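Local coordinates for protein formate-dependent phosphoribosylglycinamide formyltransferase (Mycobacterium tuberculosis H37Rv, PDB 6KHR) that belongs to the ATP-grasp family of proteins and forms an assembly of two chains, at residues R250-G255 / A347-N352; W260-L265 / P397-A402; S380-F385 / R407-R412. One frame throughout, in Å; residues are numbered along the deposited sequence.

Interaction 1. Residues R250-G255 / A347-N352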
# COMPACT_ATOMS: atom_id res chain seq x y z
N ARG A 250 3.00 -0.94 -22.03
CA ARG A 250 3.87 -0.69 -23.18
C ARG A 250 5.18 -0.06 -22.72
O ARG A 250 5.24 0.59 -21.66
CB ARG A 250 3.18 0.23 -24.20
CG ARG A 250 3.37 1.71 -23.96
CD ARG A 250 2.85 2.47 -25.14
NE ARG A 250 2.74 3.88 -24.81
CZ ARG A 250 3.74 4.74 -24.89
NH1 ARG A 250 4.94 4.35 -25.31
NH2 ARG A 250 3.54 6.01 -24.55
N ASP A 251 6.19 -0.19 -23.57
CA ASP A 251 7.53 0.38 -23.35
C ASP A 251 7.47 1.86 -23.70
O ASP A 251 6.98 2.18 -24.74
CB ASP A 251 8.58 -0.41 -24.12
CG ASP A 251 8.88 -1.73 -23.45
OD1 ASP A 251 8.75 -1.80 -22.22
OD2 ASP A 251 9.23 -2.67 -24.15
N ALA A 252 8.00 2.70 -22.83
CA ALA A 252 7.90 4.15 -23.05
C ALA A 252 9.26 4.75 -23.39
O ALA A 252 10.26 4.07 -23.25
CB ALA A 252 7.34 4.78 -21.81
N ASP A 253 9.21 6.01 -23.79
CA ASP A 253 10.37 6.83 -24.23
C ASP A 253 11.69 6.49 -23.53
O ASP A 253 12.54 5.86 -24.15
CB ASP A 253 10.02 8.31 -24.16
CG ASP A 253 9.75 8.90 -25.52
OD1 ASP A 253 10.13 8.25 -26.51
OD2 ASP A 253 9.17 10.01 -25.59
N ALA A 254 11.85 6.82 -22.25
CA ALA A 254 13.19 6.64 -21.63
C ALA A 254 13.48 5.24 -21.12
O ALA A 254 14.07 5.16 -20.05
CB ALA A 254 13.34 7.65 -20.53
N GLY A 255 13.12 4.17 -21.82
CA GLY A 255 13.36 2.80 -21.30
C GLY A 255 12.55 2.51 -20.05
O GLY A 255 12.99 1.74 -19.22
N ALA A 347 -2.65 5.23 -13.92
CA ALA A 347 -1.53 4.85 -14.76
C ALA A 347 -0.26 4.82 -13.92
O ALA A 347 -0.18 5.42 -12.85
CB ALA A 347 -1.32 5.80 -15.95
N ALA A 348 0.73 4.12 -14.43
CA ALA A 348 1.99 4.03 -13.72
C ALA A 348 3.14 4.05 -14.71
O ALA A 348 3.00 3.71 -15.88
CB ALA A 348 2.06 2.76 -12.85
N ARG A 349 4.29 4.43 -14.20
CA ARG A 349 5.51 4.43 -14.99
C ARG A 349 6.60 3.87 -14.11
O ARG A 349 6.91 4.46 -13.06
CB ARG A 349 5.84 5.83 -15.49
CG ARG A 349 5.23 6.10 -16.84
CD ARG A 349 5.35 7.52 -17.29
NE ARG A 349 4.51 7.74 -18.45
CZ ARG A 349 4.96 7.83 -19.70
NH1 ARG A 349 6.26 7.75 -19.92
NH2 ARG A 349 4.11 8.03 -20.70
N VAL A 350 7.14 2.72 -14.49
CA VAL A 350 8.25 2.12 -13.76
C VAL A 350 9.54 2.58 -14.42
O VAL A 350 9.80 2.25 -15.57
CB VAL A 350 8.15 0.59 -13.72
CG1 VAL A 350 9.33 0.01 -12.95
CG2 VAL A 350 6.84 0.16 -13.06
N ILE A 351 10.33 3.36 -13.67
CA ILE A 351 11.64 3.85 -14.09
C ILE A 351 12.71 2.85 -13.66
O ILE A 351 12.62 2.27 -12.58
CB ILE A 351 11.88 5.23 -13.46
CG1 ILE A 351 10.87 6.25 -14.01
CG2 ILE A 351 13.30 5.70 -13.70
CD1 ILE A 351 9.98 6.89 -12.95
N ASN A 352 13.71 2.65 -14.51
CA ASN A 352 14.83 1.74 -14.19
C ASN A 352 16.20 2.37 -14.42
O ASN A 352 17.13 1.70 -14.88
CB ASN A 352 14.73 0.46 -15.01
CG ASN A 352 13.41 -0.24 -14.83
OD1 ASN A 352 13.24 -1.03 -13.89
ND2 ASN A 352 12.47 0.03 -15.72

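Interaction 2. Residues W260-L265 / P397-A402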
# COMPACT_ATOMS: atom_id res chain seq x y z
N TRP A 260 -1.54 1.12 -17.31
CA TRP A 260 -2.77 1.86 -17.04
C TRP A 260 -3.91 0.85 -16.93
O TRP A 260 -3.83 -0.26 -17.48
CB TRP A 260 -3.04 2.92 -18.14
CG TRP A 260 -3.17 2.34 -19.55
CD1 TRP A 260 -4.32 1.85 -20.13
CD2 TRP A 260 -2.13 2.16 -20.53
NE1 TRP A 260 -4.06 1.40 -21.41
CE2 TRP A 260 -2.73 1.56 -21.68
CE3 TRP A 260 -0.75 2.43 -20.56
CZ2 TRP A 260 -1.99 1.23 -22.84
CZ3 TRP A 260 -0.01 2.10 -21.73
CH2 TRP A 260 -0.64 1.52 -22.84
N GLN A 261 -4.96 1.24 -16.20
CA GLN A 261 -6.06 0.37 -15.81
C GLN A 261 -7.29 1.24 -15.61
O GLN A 261 -7.21 2.24 -14.89
CB GLN A 261 -5.76 -0.38 -14.51
CG GLN A 261 -6.76 -1.44 -14.17
CD GLN A 261 -6.55 -2.02 -12.77
OE1 GLN A 261 -6.32 -1.29 -11.80
NE2 GLN A 261 -6.63 -3.35 -12.66
N PRO A 262 -8.43 0.90 -16.22
CA PRO A 262 -8.64 -0.24 -17.10
C PRO A 262 -8.35 0.04 -18.57
O PRO A 262 -8.55 1.15 -19.03
CB PRO A 262 -10.13 -0.55 -16.91
CG PRO A 262 -10.76 0.79 -16.63
CD PRO A 262 -9.67 1.69 -16.06
N GLN A 263 -7.86 -0.97 -19.29
CA GLN A 263 -7.84 -0.96 -20.74
C GLN A 263 -9.19 -1.42 -21.26
O GLN A 263 -9.65 -2.52 -20.92
CB GLN A 263 -6.74 -1.89 -21.26
CG GLN A 263 -6.85 -2.16 -22.75
CD GLN A 263 -6.75 -0.88 -23.58
OE1 GLN A 263 -5.74 -0.16 -23.50
NE2 GLN A 263 -7.80 -0.59 -24.35
N LYS A 264 -9.84 -0.61 -22.09
CA LYS A 264 -11.14 -1.00 -22.63
C LYS A 264 -10.98 -2.13 -23.66
O LYS A 264 -10.05 -2.14 -24.47
CB LYS A 264 -11.86 0.20 -23.27
CG LYS A 264 -11.20 0.76 -24.55
CD LYS A 264 -11.69 0.08 -25.86
CE LYS A 264 -10.52 -0.21 -26.82
NZ LYS A 264 -10.78 -1.28 -27.82
N LEU A 265 -11.89 -3.09 -23.61
CA LEU A 265 -11.96 -4.14 -24.60
C LEU A 265 -13.40 -4.28 -25.06
O LEU A 265 -14.35 -3.99 -24.32
CB LEU A 265 -11.46 -5.47 -24.02
CG LEU A 265 -10.03 -5.45 -23.49
CD1 LEU A 265 -9.67 -6.78 -22.88
CD2 LEU A 265 -9.08 -5.13 -24.62
N PRO A 397 -10.30 10.75 -13.22
CA PRO A 397 -11.58 10.21 -13.72
C PRO A 397 -11.45 9.53 -15.06
O PRO A 397 -12.35 8.78 -15.43
CB PRO A 397 -12.49 11.43 -13.80
CG PRO A 397 -11.89 12.43 -12.89
CD PRO A 397 -10.39 12.17 -12.87
N GLU A 398 -10.37 9.76 -15.81
CA GLU A 398 -10.19 9.07 -17.08
C GLU A 398 -8.77 8.58 -17.22
O GLU A 398 -7.82 9.19 -16.72
CB GLU A 398 -10.52 9.96 -18.28
CG GLU A 398 -11.99 10.15 -18.52
CD GLU A 398 -12.60 11.17 -17.57
OE1 GLU A 398 -11.96 12.23 -17.33
OE2 GLU A 398 -13.70 10.89 -17.05
N VAL A 399 -8.63 7.44 -17.92
CA VAL A 399 -7.32 6.85 -18.13
C VAL A 399 -6.41 7.84 -18.84
O VAL A 399 -5.22 7.95 -18.53
CB VAL A 399 -7.44 5.53 -18.92
CG1 VAL A 399 -6.07 5.02 -19.32
CG2 VAL A 399 -8.15 4.50 -18.08
N ALA A 400 -6.98 8.60 -19.78
CA ALA A 400 -6.18 9.52 -20.57
C ALA A 400 -5.55 10.59 -19.69
O ALA A 400 -4.35 10.89 -19.82
CB ALA A 400 -7.05 10.16 -21.65
N ILE A 401 -6.33 11.17 -18.77
CA ILE A 401 -5.74 12.11 -17.82
C ILE A 401 -4.76 11.38 -16.91
O ILE A 401 -3.68 11.89 -16.61
CB ILE A 401 -6.85 12.82 -17.01
CG1 ILE A 401 -7.76 13.62 -17.93
CG2 ILE A 401 -6.24 13.75 -15.95
CD1 ILE A 401 -9.15 13.78 -17.35
N ALA A 402 -5.10 10.16 -16.50
CA ALA A 402 -4.22 9.45 -15.59
C ALA A 402 -2.87 9.15 -16.23
O ALA A 402 -1.83 9.23 -15.57
CB ALA A 402 -4.93 8.20 -15.10

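Interaction 3. Residues S380-F385 / R407-R412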
# COMPACT_ATOMS: atom_id res chain seq x y z
N SER A 380 -1.44 12.35 -7.59
CA SER A 380 -0.22 11.60 -7.88
C SER A 380 0.38 10.94 -6.64
O SER A 380 0.08 11.32 -5.55
CB SER A 380 0.75 12.48 -8.58
OG SER A 380 1.17 13.56 -7.79
N ASP A 381 1.16 9.91 -6.89
CA ASP A 381 1.88 9.20 -5.83
C ASP A 381 3.21 8.73 -6.40
O ASP A 381 3.39 8.72 -7.57
CB ASP A 381 1.07 8.08 -5.21
CG ASP A 381 1.41 7.85 -3.75
OD1 ASP A 381 2.26 8.58 -3.22
OD2 ASP A 381 0.84 6.95 -3.16
N VAL A 382 4.07 8.28 -5.51
CA VAL A 382 5.42 7.84 -5.91
C VAL A 382 5.90 6.76 -4.95
O VAL A 382 5.42 6.72 -3.87
CB VAL A 382 6.32 9.08 -5.97
CG1 VAL A 382 7.72 8.86 -5.49
CG2 VAL A 382 6.36 9.67 -7.33
N VAL A 383 6.69 5.81 -5.42
CA VAL A 383 7.33 4.76 -4.59
C VAL A 383 8.81 4.78 -4.95
O VAL A 383 9.12 4.34 -6.00
CB VAL A 383 6.72 3.38 -4.85
CG1 VAL A 383 7.11 2.40 -3.77
CG2 VAL A 383 5.23 3.43 -4.96
N ILE A 384 9.67 5.31 -4.08
CA ILE A 384 11.14 5.43 -4.29
C ILE A 384 11.79 4.13 -3.84
O ILE A 384 11.40 3.65 -2.82
CB ILE A 384 11.69 6.65 -3.54
CG1 ILE A 384 11.06 7.90 -4.10
CG2 ILE A 384 13.19 6.72 -3.64
CD1 ILE A 384 10.95 7.81 -5.55
N PHE A 385 12.81 3.64 -4.55
CA PHE A 385 13.30 2.30 -4.19
C PHE A 385 14.81 2.09 -4.24
O PHE A 385 15.16 0.91 -4.32
CB PHE A 385 12.70 1.28 -5.17
CG PHE A 385 11.45 0.62 -4.65
CD1 PHE A 385 11.39 0.18 -3.34
CD2 PHE A 385 10.35 0.46 -5.46
CE1 PHE A 385 10.24 -0.41 -2.84
CE2 PHE A 385 9.21 -0.13 -4.96
CZ PHE A 385 9.16 -0.56 -3.65
N ARG A 407 2.93 10.64 -16.75
CA ARG A 407 4.09 11.03 -17.53
C ARG A 407 4.68 12.33 -16.97
O ARG A 407 5.90 12.50 -16.95
CB ARG A 407 3.69 11.13 -19.00
CG ARG A 407 4.67 11.79 -19.92
CD ARG A 407 3.92 12.70 -20.88
NE ARG A 407 3.60 12.03 -22.14
CZ ARG A 407 4.33 12.15 -23.24
NH1 ARG A 407 5.41 12.91 -23.25
NH2 ARG A 407 3.97 11.50 -24.35
N GLU A 408 3.82 13.22 -16.45
CA GLU A 408 4.32 14.43 -15.81
C GLU A 408 5.09 14.09 -14.54
O GLU A 408 6.24 14.51 -14.38
CB GLU A 408 3.16 15.39 -15.52
CG GLU A 408 3.04 16.53 -16.54
CD GLU A 408 1.68 17.22 -16.54
OE1 GLU A 408 0.71 16.69 -15.94
OE2 GLU A 408 1.56 18.31 -17.15
N VAL A 409 4.50 13.28 -13.66
CA VAL A 409 5.19 12.86 -12.44
C VAL A 409 6.56 12.26 -12.77
O VAL A 409 7.58 12.62 -12.16
CB VAL A 409 4.34 11.84 -11.66
CG1 VAL A 409 5.14 11.33 -10.48
CG2 VAL A 409 3.04 12.48 -11.19
N ALA A 410 6.59 11.35 -13.75
CA ALA A 410 7.85 10.70 -14.13
C ALA A 410 8.83 11.71 -14.71
O ALA A 410 10.03 11.68 -14.41
CB ALA A 410 7.59 9.58 -15.12
N SER A 411 8.33 12.62 -15.54
CA SER A 411 9.22 13.61 -16.14
C SER A 411 9.86 14.49 -15.07
O SER A 411 11.08 14.70 -15.08
CB SER A 411 8.46 14.44 -17.16
OG SER A 411 9.29 15.45 -17.67
N ARG A 412 9.06 15.00 -14.11
CA ARG A 412 9.60 15.85 -13.04
C ARG A 412 10.55 15.09 -12.12
O ARG A 412 11.24 15.72 -11.32
CB ARG A 412 8.50 16.45 -12.16
CG ARG A 412 7.22 16.84 -12.87
CD ARG A 412 7.06 18.31 -13.08
NE ARG A 412 6.04 18.87 -12.20
CZ ARG A 412 4.85 19.31 -12.60
NH1 ARG A 412 3.99 19.81 -11.73
NH2 ARG A 412 4.53 19.27 -13.89

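Interaction 1. Residues R250-G255 / A347-N352
The guanidinium of R349 meets two groups of the opposite segment, the methyl group of A252 and the guanidinium of R250, both at a slant. A252 CB stands 3.7 Å from R349 NH1, while R250 NH2 and R349 NH2 are 4.4 Å apart. A shared carboxylate probably eases the approach of the two positive charges: R250 NH2 forms a salt bridge to E258 OE1, and R349 NH2 a long, weak ion pair with the same oxygen. R349 itself has a second long, weak partner, E256, at NH1. On its other terminal nitrogen, NH1, R250 makes a weak, bent bond of 3.0 Å to D251 O, with an angle of 120° at the hydrogen. R349 bridges the gap because its chain is extended from CG to NE (chi2 172°, chi3 -168°).

The setting is the large antiparallel sheet of the protein, and the case illustrates how long side chains join strands that are not neighbours. Strand 256-261 runs between strands 238-252 and 346-351, which leaves the CA atoms of A252 and R349 8.4 Å apart. Both glutamates belong to that middle strand, whose backbone bonds to R250 on one flank and to A348 and V350 on the other. Helix 399-413 lies against the stem of R349 through R407 and A410.

Farther along, the hairpin turn joining strands 238-252 and 256-261 brings G255, with its positive phi, near N352. G255 O lies 3.9 Å from N352 ND2, an approach without a hydrogen bond, and N352 is poorly ordered.

Interaction 2. Residues W260-L265 / P397-A402
V399, in the first turn of helix 399-413, puts its two methyl groups against W260 and P262 at the end of strand 256-261. The strand belongs to the large antiparallel sheet of this ATP-grasp protein, and the start of the helix packs on its end. E398 occupies the N-cap position, and the turn that follows is closed by a 2.9 Å backbone bond from A402 N to E398 O.

The contact across the segments is apolar, a compact example of one branched residue serving two partners. With CG1 anti to the backbone N (chi1 172°), V399 sends this methyl to the pyrrole part of the indole, where it lies 3.7 Å from W260 CD1. The side chains of W260 and V399 cross at about a right angle, and the methyl meets the ring obliquely. The other branch serves the proline: V399 CG2 approaches P262 CD at 3.8 Å and also touches the carbonyl oxygen of P262. The peptide bond before P262 is cis, which turns the chain as it leaves the strand.

A cation-pi contact with R403, one turn along the same helix, adds a second link between W260 and the helix.

Hydrogen bonds fix the strand side. Q261 turns away from the helix and bonds to S320, Q321 and the carbonyl of A245. W260 NE1 donates to Q263 OE1 at 3.1 Å (165° at the hydrogen), in the plane of the indole, which restrains the ring's rotation. The amide of Q263 is held in turn at its other end, where NE2 donates to a lone pair of K264 O at 2.7 Å, nearly straight at 174°.

Interaction 3. Residues S380-F385 / R407-R412
V409 of helix 399-413 rests with both methyl groups on S380 and V382, two residues of strand 380-384 that face the helix. CG2 of V409 lies 3.5 Å from S380 CB, and CG1 of V409 is 3.8 Å from V382 CG2, the two valines sliding past each other in opposite directions. With CG1 anti to the backbone N (chi1 175°), the fork of V409 is turned so that CG1 meets V382 and CG2 meets S380. This is the tight part, and all four touching residues, D381 among them, are buried. A392 of the adjacent strand 390-395 and V377 also pack on V409, so the helix that follows the beta hairpin of strands 380-384 and 390-395 covers a face of the sheet.

The loose part follows from the geometry of the axes, which approach to 9.4 Å and cross at -48°. Beyond V382 the strand diverges from the helix: F385 reaches instead to helix 36-47, and I384 forms backbone hydrogen bonds with the second subunit. R407 and S411 lie on the exposed side of the helix.

Polar groups find their partners elsewhere. S380 OG bonds to V377 O, while D381 forms salt bridges to R319 and to R331 of the second subunit. With no hydrogen bond between strand and helix, the chemistry implies that apolar packing joins them, leaving directional bonds to orient the strand toward its other neighbours.

From the N terminus, interaction 1 opens at 250-255, the end of strand 238-252 and the turn after it, and interaction 2 soon after at 260-265, where strand 256-261 ends. Interaction 1 closes at 347-352, a loop of 91 residues, before interaction 3 opens at 380-385. Interaction 2 closes next, at 397-402, after 131 residues, and interaction 3 closes a short loop of 21 at 407-412. Interactions 1 and 2 therefore cross, as do 2 and 3, whereas 1 and 3 run in series; none nests. All three reach the same antiparallel sheet, and helix 399-413 serves both 2 and 3. Interaction 1 touches each of the others, notably through A347 on A402 and I351 on A410.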